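Long-range contact in branched-chain-amino-acid aminotransferase (Deinococcus radiodurans, PDB 3UZO), which probably transfers the amino group between leucine, isoleucine or valine and 2-oxoglutarate, using pyridoxal 5'-phosphate as cofactor: residues T234-A239 / I288-L293. Sequence-based numbering, arbitrary orientation.
Sequences TTIEEA and IRIDEL. With PLP (pyridoxal-5'-phosphate), chain C.
A single antiparallel bridge, with Thr-235 and Arg-289 as its non-hydrogen-bonded pair (CA atoms 4.2 Å apart), ties the loop that reaches the pyridoxal phosphate to the loop between strands 282-286 and 296-302. Two backbone hydrogen bonds flank the pair: Ile-236 N donates to Ile-288 O at 2.9 Å, and Ile-290 N to Thr-234 O. Ile-288 O takes a second hydrogen bond, from Thr-235 OG1 at 3.2 Å. With OG1 anti to the backbone N (chi1 175°), the hydroxyl arrives above the carbonyl plane, whereas Ile-236 N comes almost in line with the C=O, so the two donors grip the oxygen from different directions. Beside the bridge, the Ile-236 side chain lies across those of Ile-288 and Ile-290; its CG1 is 3.8 Å from Ile-290 CG2, and its CD1 also meets Leu-293 CD1, the two side chains crossing at about a right angle. Phe-244 of strand 243-248 packs against both Ile-236 and Ile-288, joining this apolar cluster to the mixed sheet. Residues 289-292 form a type I beta turn, in which Arg-289 NE makes a salt bridge to Asp-291 OD1 at 2.9 Å and Arg-289 N hydrogen-bonds to Glu-292 OE2. Beyond the bridge, Glu-237 and Glu-238 both face Tyr-227 in a classic beta bulge, and Glu-238 OE1 lies 2.8 Å from PLP N1. As in related class-IV aminotransferases, a carboxylate here would favour a protonated pyridine nitrogen, strengthening the cofactor's pull on electrons; Leu-263 N donates to the other oxygen, Glu-238 OE2.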
ATOM      1  N   THR A 234       9.296  14.928 -14.874  1.00 15.05           N
ATOM      2  CA  THR A 234       9.912  16.185 -15.287  1.00 16.41           C
ATOM      3  C   THR A 234      10.013  17.189 -14.143  1.00 16.98           C
ATOM      4  O   THR A 234      10.877  18.074 -14.143  1.00 16.48           O
ATOM      5  CB  THR A 234       9.111  16.825 -16.432  1.00 25.54           C
ATOM      6  OG1 THR A 234       7.797  17.160 -15.969  1.00 27.04           O
ATOM      7  CG2 THR A 234       8.983  15.846 -17.593  1.00 26.59           C
ATOM      8  N   THR A 235       9.132  17.047 -13.162  1.00 17.02           N
ATOM      9  CA  THR A 235       9.127  17.955 -12.031  1.00 16.92           C
ATOM     10  C   THR A 235       9.361  17.199 -10.728  1.00 16.42           C
ATOM     11  O   THR A 235       9.130  15.997 -10.650  1.00 14.71           O
ATOM     12  CB  THR A 235       7.793  18.713 -11.955  1.00 29.71           C
ATOM     13  OG1 THR A 235       7.765  19.517 -10.773  1.00 36.37           O
ATOM     14  CG2 THR A 235       6.635  17.746 -11.928  1.00 24.89           C
ATOM     15  N   ILE A 236       9.830  17.910  -9.711  1.00 15.13           N
ATOM     16  CA  ILE A 236      10.094  17.302  -8.413  1.00 14.25           C
ATOM     17  C   ILE A 236       8.802  17.138  -7.619  1.00 12.96           C
ATOM     18  O   ILE A 236       7.942  18.013  -7.636  1.00 11.22           O
ATOM     19  CB  ILE A 236      11.089  18.159  -7.612  1.00 18.97           C
ATOM     20  CG1 ILE A 236      12.452  18.138  -8.317  1.00 19.89           C
ATOM     21  CG2 ILE A 236      11.197  17.647  -6.170  1.00 19.10           C
ATOM     22  CD1 ILE A 236      13.491  19.033  -7.686  1.00 17.11           C
ATOM     23  N   GLU A 237       8.668  16.002  -6.939  1.00 14.84           N
ATOM     24  CA  GLU A 237       7.498  15.720  -6.118  1.00 15.19           C
ATOM     25  C   GLU A 237       7.910  15.903  -4.659  1.00 15.83           C
ATOM     26  O   GLU A 237       7.611  16.933  -4.045  1.00 16.39           O
ATOM     27  CB  GLU A 237       7.018  14.283  -6.361  1.00 14.96           C
ATOM     28  CG  GLU A 237       6.315  14.082  -7.704  1.00 14.40           C
ATOM     29  CD  GLU A 237       4.815  14.297  -7.604  1.00 15.05           C
ATOM     30  OE1 GLU A 237       4.145  13.470  -6.942  1.00 14.78           O
ATOM     31  OE2 GLU A 237       4.306  15.287  -8.177  1.00 13.72           O
ATOM     32  N   GLU A 238       8.614  14.912  -4.118  1.00 15.18           N
ATOM     33  CA  GLU A 238       9.097  14.948  -2.733  1.00 16.48           C
ATOM     34  C   GLU A 238      10.081  13.799  -2.523  1.00 17.57           C
ATOM     35  O   GLU A 238      10.350  13.048  -3.462  1.00 16.54           O
ATOM     36  CB  GLU A 238       7.920  14.838  -1.751  1.00 16.19           C
ATOM     37  CG  GLU A 238       7.122  13.541  -1.840  1.00 15.19           C
ATOM     38  CD  GLU A 238       5.943  13.507  -0.872  1.00 13.16           C
ATOM     39  OE1 GLU A 238       5.980  14.242   0.145  1.00 15.39           O
ATOM     40  OE2 GLU A 238       4.985  12.734  -1.112  1.00  8.85           O
ATOM     41  N   ALA A 239      10.603  13.653  -1.305  1.00 23.43           N
ATOM     42  CA  ALA A 239      11.573  12.599  -0.995  1.00 26.61           C
ATOM     43  C   ALA A 239      11.032  11.262  -0.462  1.00 26.16           C
ATOM     44  O   ALA A 239      11.806  10.337  -0.219  1.00 28.34           O
ATOM     45  CB  ALA A 239      12.614  13.132  -0.026  1.00 19.25           C
ATOM     46  N   ILE A 288       8.755  22.733 -10.144  1.00 17.37           N
ATOM     47  CA  ILE A 288      10.197  22.866 -10.029  1.00 17.42           C
ATOM     48  C   ILE A 288      10.720  21.748 -10.921  1.00 17.19           C
ATOM     49  O   ILE A 288      10.732  20.587 -10.521  1.00 14.61           O
ATOM     50  CB  ILE A 288      10.680  22.647  -8.585  1.00 17.50           C
ATOM     51  CG1 ILE A 288      10.036  23.688  -7.661  1.00 18.41           C
ATOM     52  CG2 ILE A 288      12.202  22.723  -8.530  1.00 16.93           C
ATOM     53  CD1 ILE A 288      10.628  23.737  -6.257  1.00 15.78           C
ATOM     54  N   ARG A 289      11.115  22.097 -12.142  1.00 13.88           N
ATOM     55  CA  ARG A 289      11.625  21.110 -13.092  1.00 15.28           C
ATOM     56  C   ARG A 289      12.993  20.609 -12.642  1.00 15.55           C
ATOM     57  O   ARG A 289      13.798  21.383 -12.117  1.00 15.63           O
ATOM     58  CB  ARG A 289      11.730  21.728 -14.494  1.00 16.03           C
ATOM     59  CG  ARG A 289      10.392  22.134 -15.115  1.00 17.81           C
ATOM     60  CD  ARG A 289      10.591  22.787 -16.483  1.00 22.59           C
ATOM     61  NE  ARG A 289      11.279  21.895 -17.414  1.00 24.77           N
ATOM     62  CZ  ARG A 289      10.677  20.969 -18.155  1.00 26.67           C
ATOM     63  NH1 ARG A 289       9.362  20.806 -18.089  1.00 28.61           N
ATOM     64  NH2 ARG A 289      11.397  20.194 -18.957  1.00 28.21           N
ATOM     65  N   ILE A 290      13.263  19.321 -12.839  1.00 14.27           N
ATOM     66  CA  ILE A 290      14.550  18.774 -12.426  1.00 16.70           C
ATOM     67  C   ILE A 290      15.695  19.290 -13.274  1.00 16.36           C
ATOM     68  O   ILE A 290      16.853  19.101 -12.923  1.00 16.68           O
ATOM     69  CB  ILE A 290      14.600  17.225 -12.472  1.00 47.05           C
ATOM     70  CG1 ILE A 290      13.416  16.671 -13.261  1.00 49.12           C
ATOM     71  CG2 ILE A 290      14.681  16.669 -11.064  1.00 49.01           C
ATOM     72  CD1 ILE A 290      13.554  16.841 -14.749  1.00 48.31           C
ATOM     73  N   ASP A 291      15.373  19.948 -14.385  1.00 19.59           N
ATOM     74  CA  ASP A 291      16.412  20.463 -15.270  1.00 20.64           C
ATOM     75  C   ASP A 291      16.714  21.945 -15.033  1.00 18.76           C
ATOM     76  O   ASP A 291      17.516  22.545 -15.749  1.00 18.54           O
ATOM     77  CB  ASP A 291      16.012  20.228 -16.734  1.00 27.58           C
ATOM     78  CG  ASP A 291      14.968  21.215 -17.225  1.00 32.38           C
ATOM     79  OD1 ASP A 291      13.978  21.465 -16.505  1.00 36.92           O
ATOM     80  OD2 ASP A 291      15.136  21.742 -18.344  1.00 39.07           O
ATOM     81  N   GLU A 292      16.073  22.540 -14.032  1.00 15.32           N
ATOM     82  CA  GLU A 292      16.309  23.950 -13.728  1.00 15.56           C
ATOM     83  C   GLU A 292      16.726  24.152 -12.284  1.00 13.94           C
ATOM     84  O   GLU A 292      16.346  25.131 -11.654  1.00 14.40           O
ATOM     85  CB  GLU A 292      15.065  24.789 -14.027  1.00 30.48           C
ATOM     86  CG  GLU A 292      13.802  24.293 -13.359  1.00 35.35           C
ATOM     87  CD  GLU A 292      12.607  25.192 -13.628  1.00 36.92           C
ATOM     88  OE1 GLU A 292      12.564  25.814 -14.713  1.00 35.97           O
ATOM     89  OE2 GLU A 292      11.709  25.261 -12.760  1.00 40.31           O
ATOM     90  N   LEU A 293      17.505  23.213 -11.763  1.00 20.18           N
ATOM     91  CA  LEU A 293      17.984  23.296 -10.387  1.00 19.59           C
ATOM     92  C   LEU A 293      18.878  24.515 -10.175  1.00 17.96           C
ATOM     93  O   LEU A 293      18.956  25.049  -9.070  1.00 17.39           O
ATOM     94  CB  LEU A 293      18.753  22.020 -10.034  1.00 22.24           C
ATOM     95  CG  LEU A 293      18.040  20.914  -9.239  1.00 25.91           C
ATOM     96  CD1 LEU A 293      16.580  20.800  -9.634  1.00 25.44           C
ATOM     97  CD2 LEU A 293      18.778  19.597  -9.457  1.00 24.94           C
TER
HETATM   98  N1  PLP C 371       6.498  13.328   2.718  1.00 16.36           N
HETATM   99  C2  PLP C 371       6.341  12.006   3.144  1.00 18.91           C
HETATM  100  C2A PLP C 371       6.336  10.899   2.088  1.00 19.00           C
HETATM  101  C3  PLP C 371       6.186  11.764   4.557  1.00 18.78           C
HETATM  102  O3  PLP C 371       6.035  10.508   5.008  1.00 21.30           O
HETATM  103  C4  PLP C 371       6.191  12.875   5.490  1.00 18.10           C
HETATM  104  C4A PLP C 371       5.998  12.551   7.030  1.00 20.36           C
HETATM  105  C5  PLP C 371       6.368  14.240   4.960  1.00 16.87           C
HETATM  106  C6  PLP C 371       6.518  14.438   3.588  1.00 16.61           C
HETATM  107  C5A PLP C 371       6.401  15.469   5.784  1.00 16.43           C
HETATM  108  O4P PLP C 371       5.188  15.748   6.432  1.00 15.57           O
HETATM  109  P   PLP C 371       5.173  16.302   7.921  1.00 15.74           P
HETATM  110  O1P PLP C 371       5.810  15.357   8.884  1.00 14.38           O
HETATM  111  O2P PLP C 371       3.657  16.490   8.176  1.00 15.03           O
HETATM  112  O3P PLP C 371       5.772  17.676   7.840  1.00 13.87           O